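Local coordinates for protein SAG family member (Sag19) (Eimeria tenella, PDB 6ZZB) that is a surface antigen of unknown molecular function, related to the CAP proteins and probably displayed on the parasite surface, at residues K74-D77 with T78-T81; T164-V167 with E168-P171. One frame throughout, in Å; residues are numbered along the deposited sequence.

Contact 1: K74-D77 with T78-T81; sequences KAED and TEVT
Glu76 and Glu79 meet at the start of helix 77-86, where Glu76 is the N-cap and the Glu79 side chain folds back onto its backbone, giving one half of a capping box. Glu79 CB lies 3.3 Å from Glu76 O. CG stands beside Glu79's own backbone N (chi1 -67°), and from there the extended chain runs back toward the preceding loop, bringing CD near Glu76 N. At the tip, OE1 accepts a nearly straight hydrogen bond from Glu76 N at 2.8 Å, through the lone pair directed away from OE2, and it also touches Ala75 CA at 3.4 Å. OE2 forms a salt bridge with Lys190, which would favour a charged carboxylate. The Glu76 carboxylate takes no part in the cap; its plane is nearly parallel to that of Glu79, 16° apart, and the like charges are not in contact. A water 3.0 Å from Lys74 O, to which it may donate, lies beside Glu79 OE1 as well.

The first helical turn closes in the usual way, with Val80 N bonded to Glu76 O and Thr81 N to Asp77 O; Glu79 N adds a weak bond to Glu76 O. The Val80 side chain touches Ser192 and Tyr209 on the sheet, and its CG2 sits 3.6 Å from Glu76 O and 4.1 Å from Ala75 CB.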
loop_
_atom_site.group_PDB
_atom_site.type_symbol
_atom_site.label_atom_id
_atom_site.label_comp_id
_atom_site.label_asym_id
_atom_site.label_seq_id
_atom_site.Cartn_x
_atom_site.Cartn_y
_atom_site.Cartn_z
ATOM N N LYS A 74 -10.907 4.446 8.992
ATOM C CA LYS A 74 -10.280 3.173 9.390
ATOM C C LYS A 74 -11.127 2.000 8.922
ATOM O O LYS A 74 -12.372 1.971 9.132
ATOM C CB LYS A 74 -10.120 3.137 10.898
ATOM C CG LYS A 74 -9.651 1.815 11.461
ATOM C CD LYS A 74 -9.286 1.983 12.915
ATOM C CE LYS A 74 -8.706 0.727 13.508
ATOM N NZ LYS A 74 -8.495 0.935 14.962
ATOM N N ALA A 75 -10.499 0.998 8.329
ATOM C CA ALA A 75 -11.103 -0.317 8.066
ATOM C C ALA A 75 -10.764 -1.219 9.248
ATOM O O ALA A 75 -9.608 -1.243 9.696
ATOM C CB ALA A 75 -10.584 -0.910 6.772
ATOM N N GLU A 76 -11.746 -1.953 9.749
ATOM C CA GLU A 76 -11.502 -2.934 10.817
ATOM C C GLU A 76 -11.053 -4.251 10.196
ATOM O O GLU A 76 -11.258 -4.502 9.019
ATOM C CB GLU A 76 -12.753 -3.130 11.677
ATOM C CG GLU A 76 -13.262 -1.837 12.263
ATOM C CD GLU A 76 -12.370 -1.250 13.346
ATOM O OE1 GLU A 76 -11.497 -1.979 13.888
ATOM O OE2 GLU A 76 -12.532 -0.056 13.645
ATOM N N ASP A 77 -10.411 -5.073 11.008
ATOM C CA ASP A 77 -9.921 -6.385 10.559
ATOM C C ASP A 77 -11.015 -7.167 9.841
ATOM O O ASP A 77 -10.725 -7.746 8.819
ATOM C CB ASP A 77 -9.352 -7.213 11.704
ATOM C CG ASP A 77 -8.021 -6.732 12.223
ATOM O OD1 ASP A 77 -7.356 -6.000 11.513
ATOM O OD2 ASP A 77 -7.622 -7.151 13.322
ATOM N N THR A 78 -12.233 -7.217 10.391
ATOM C CA THR A 78 -13.321 -8.014 9.776
ATOM C C THR A 78 -13.551 -7.560 8.334
ATOM O O THR A 78 -13.789 -8.364 7.463
ATOM C CB THR A 78 -14.626 -7.871 10.569
ATOM O OG1 THR A 78 -14.398 -8.230 11.934
ATOM C CG2 THR A 78 -15.697 -8.768 10.000
ATOM N N GLU A 79 -13.497 -6.253 8.130
ATOM C CA GLU A 79 -13.744 -5.647 6.810
ATOM C C GLU A 79 -12.627 -6.022 5.844
ATOM O O GLU A 79 -12.907 -6.350 4.708
ATOM C CB GLU A 79 -13.852 -4.138 6.959
ATOM C CG GLU A 79 -15.069 -3.693 7.733
ATOM C CD GLU A 79 -15.122 -2.188 7.826
ATOM O OE1 GLU A 79 -14.231 -1.576 8.454
ATOM O OE2 GLU A 79 -16.108 -1.625 7.337
ATOM N N VAL A 80 -11.387 -5.968 6.333
ATOM C CA VAL A 80 -10.243 -6.354 5.478
ATOM C C VAL A 80 -10.373 -7.824 5.086
ATOM O O VAL A 80 -10.237 -8.159 3.914
ATOM C CB VAL A 80 -8.922 -6.072 6.206
ATOM C CG1 VAL A 80 -7.752 -6.642 5.435
ATOM C CG2 VAL A 80 -8.758 -4.586 6.450
ATOM N N THR A 81 -10.678 -8.701 6.052
ATOM C CA THR A 81 -10.797 -10.143 5.747
ATOM C C THR A 81 -11.881 -10.366 4.699
ATOM O O THR A 81 -11.718 -11.125 3.755
ATOM C CB THR A 81 -11.085 -10.932 7.015
ATOM O OG1 THR A 81 -9.981 -10.777 7.921
ATOM C CG2 THR A 81 -11.359 -12.387 6.699
HETATM O O HOH W 1 -15.059 0.630 9.386
#

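Contact 2: T164-V167 with E168-P171; sequences TYDV and ENAP
Asp166 reaches over the turn it begins, its carboxylate lying beside both Glu168 and Asn169. The chain from Asp166 to Asn169 forms a type I beta turn, with an Asx turn built on the same first residue. The backbone bond closing the turn runs from Asn169 N to Asp166 O at 3.1 Å. One residue earlier, Glu168 N is taken by the side chain: it donates to Asp166 OD1 at 3.0 Å, meeting that oxygen 52° out of the carboxylate plane. Both backbone N-H groups in the second half of the turn are therefore satisfied by a single aspartate, one by its carbonyl and one by its carboxylate.

The Asp166 torsion makes this possible, since CG stands opposite the backbone N (chi1 177°) and the carboxylate is carried forward over the turn. Its other oxygen, OD2, comes within 2.6 Å of Asn169 ND2, with carboxylate and amide planes inclined at 68°. Val167 CG1 lies 3.5 Å from Glu168 N and 4.1 Å from Glu168 CG, where the two side chains cross at a slant. A water may bridge Thr164 O and Ala170 O by weak bonds, on the flanks of the turn.

This turn belongs to the long loop between helices 138-155 and 175-183. Tyr165 pairs through its backbone with Glu217 and Asp218 and bonds through OH to Ser178 of helix 175-183, while Pro171, after a cis peptide bond, packs on His152 and Leu153 of helix 138-155.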
loop_
_atom_site.group_PDB
_atom_site.type_symbol
_atom_site.label_atom_id
_atom_site.label_comp_id
_atom_site.label_asym_id
_atom_site.label_seq_id
_atom_site.Cartn_x
_atom_site.Cartn_y
_atom_site.Cartn_z
ATOM N N THR A 164 -4.534 1.706 -17.368
ATOM C CA THR A 164 -5.178 0.805 -16.388
ATOM C C THR A 164 -4.124 0.346 -15.396
ATOM O O THR A 164 -2.926 0.419 -15.679
ATOM C CB THR A 164 -5.908 -0.369 -17.051
ATOM O OG1 THR A 164 -4.955 -1.252 -17.635
ATOM C CG2 THR A 164 -6.902 0.092 -18.094
ATOM N N TYR A 165 -4.606 -0.185 -14.290
ATOM C CA TYR A 165 -3.721 -0.632 -13.200
ATOM C C TYR A 165 -3.249 -2.027 -13.549
ATOM O O TYR A 165 -4.103 -2.929 -13.652
ATOM C CB TYR A 165 -4.447 -0.594 -11.856
ATOM C CG TYR A 165 -3.542 -1.070 -10.747
ATOM C CD1 TYR A 165 -2.560 -0.249 -10.221
ATOM C CD2 TYR A 165 -3.600 -2.378 -10.295
ATOM C CE1 TYR A 165 -1.697 -0.694 -9.222
ATOM C CE2 TYR A 165 -2.729 -2.848 -9.319
ATOM C CZ TYR A 165 -1.759 -2.001 -8.804
ATOM O OH TYR A 165 -0.920 -2.460 -7.811
ATOM N N ASP A 166 -1.954 -2.233 -13.733
ATOM C CA ASP A 166 -1.384 -3.573 -13.936
ATOM C C ASP A 166 -0.049 -3.600 -13.214
ATOM O O ASP A 166 0.930 -2.988 -13.691
ATOM C CB ASP A 166 -1.270 -3.869 -15.427
ATOM C CG ASP A 166 -0.634 -5.201 -15.752
ATOM O OD1 ASP A 166 -0.284 -5.971 -14.811
ATOM O OD2 ASP A 166 -0.494 -5.468 -16.959
ATOM N N VAL A 167 -0.003 -4.332 -12.120
ATOM C CA VAL A 167 1.186 -4.337 -11.227
ATOM C C VAL A 167 2.381 -4.996 -11.933
ATOM O O VAL A 167 3.495 -4.855 -11.420
ATOM C CB VAL A 167 0.811 -4.993 -9.880
ATOM C CG1 VAL A 167 0.603 -6.501 -10.016
ATOM C CG2 VAL A 167 1.800 -4.646 -8.774
ATOM N N GLU A 168 2.196 -5.686 -13.067
ATOM C CA GLU A 168 3.289 -6.395 -13.779
ATOM C C GLU A 168 3.811 -5.564 -14.957
ATOM O O GLU A 168 4.766 -6.020 -15.608
ATOM C CB GLU A 168 2.812 -7.770 -14.257
ATOM C CG GLU A 168 2.229 -8.648 -13.156
ATOM C CD GLU A 168 3.201 -9.463 -12.312
ATOM O OE1 GLU A 168 4.398 -9.519 -12.663
ATOM O OE2 GLU A 168 2.747 -10.066 -11.300
ATOM N N ASN A 169 3.260 -4.381 -15.220
ATOM C CA ASN A 169 3.705 -3.557 -16.378
ATOM C C ASN A 169 3.923 -2.110 -15.951
ATOM O O ASN A 169 3.370 -1.685 -14.933
ATOM C CB ASN A 169 2.693 -3.617 -17.522
ATOM C CG ASN A 169 2.622 -4.996 -18.141
ATOM O OD1 ASN A 169 3.621 -5.712 -18.202
ATOM N ND2 ASN A 169 1.448 -5.366 -18.621
ATOM N N ALA A 170 4.674 -1.338 -16.730
ATOM C CA ALA A 170 4.845 0.102 -16.470
ATOM C C ALA A 170 3.500 0.803 -16.597
ATOM O O ALA A 170 2.659 0.448 -17.441
ATOM C CB ALA A 170 5.870 0.681 -17.414
ATOM N N PRO A 171 3.202 1.825 -15.776
ATOM C CA PRO A 171 4.103 2.309 -14.725
ATOM C C PRO A 171 3.896 1.674 -13.340
ATOM O O PRO A 171 4.678 2.001 -12.448
ATOM C CB PRO A 171 3.678 3.764 -14.605
ATOM C CG PRO A 171 2.194 3.744 -14.866
ATOM C CD PRO A 171 2.006 2.662 -15.910
HETATM O O HOH W 2 -0.596 -0.804 -17.676
#

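Overall arrangement
Contacts 1 and 2 lie well apart, their centres 26 Å from each other and their nearest atoms about 15 Å apart, each centred 15 Å from the centre of the chain. They follow in series along the sequence. Both are local: in each, a carboxylate oxygen accepts a backbone N-H, but contact 1 reaches back to the N-cap whereas contact 2 reaches forward within a turn. Contact 1 sits against strands 190-196 and 203-211, which a Cys193-Cys208 disulfide links in this protein; contact 2 lies on the surface in the loop between two helices.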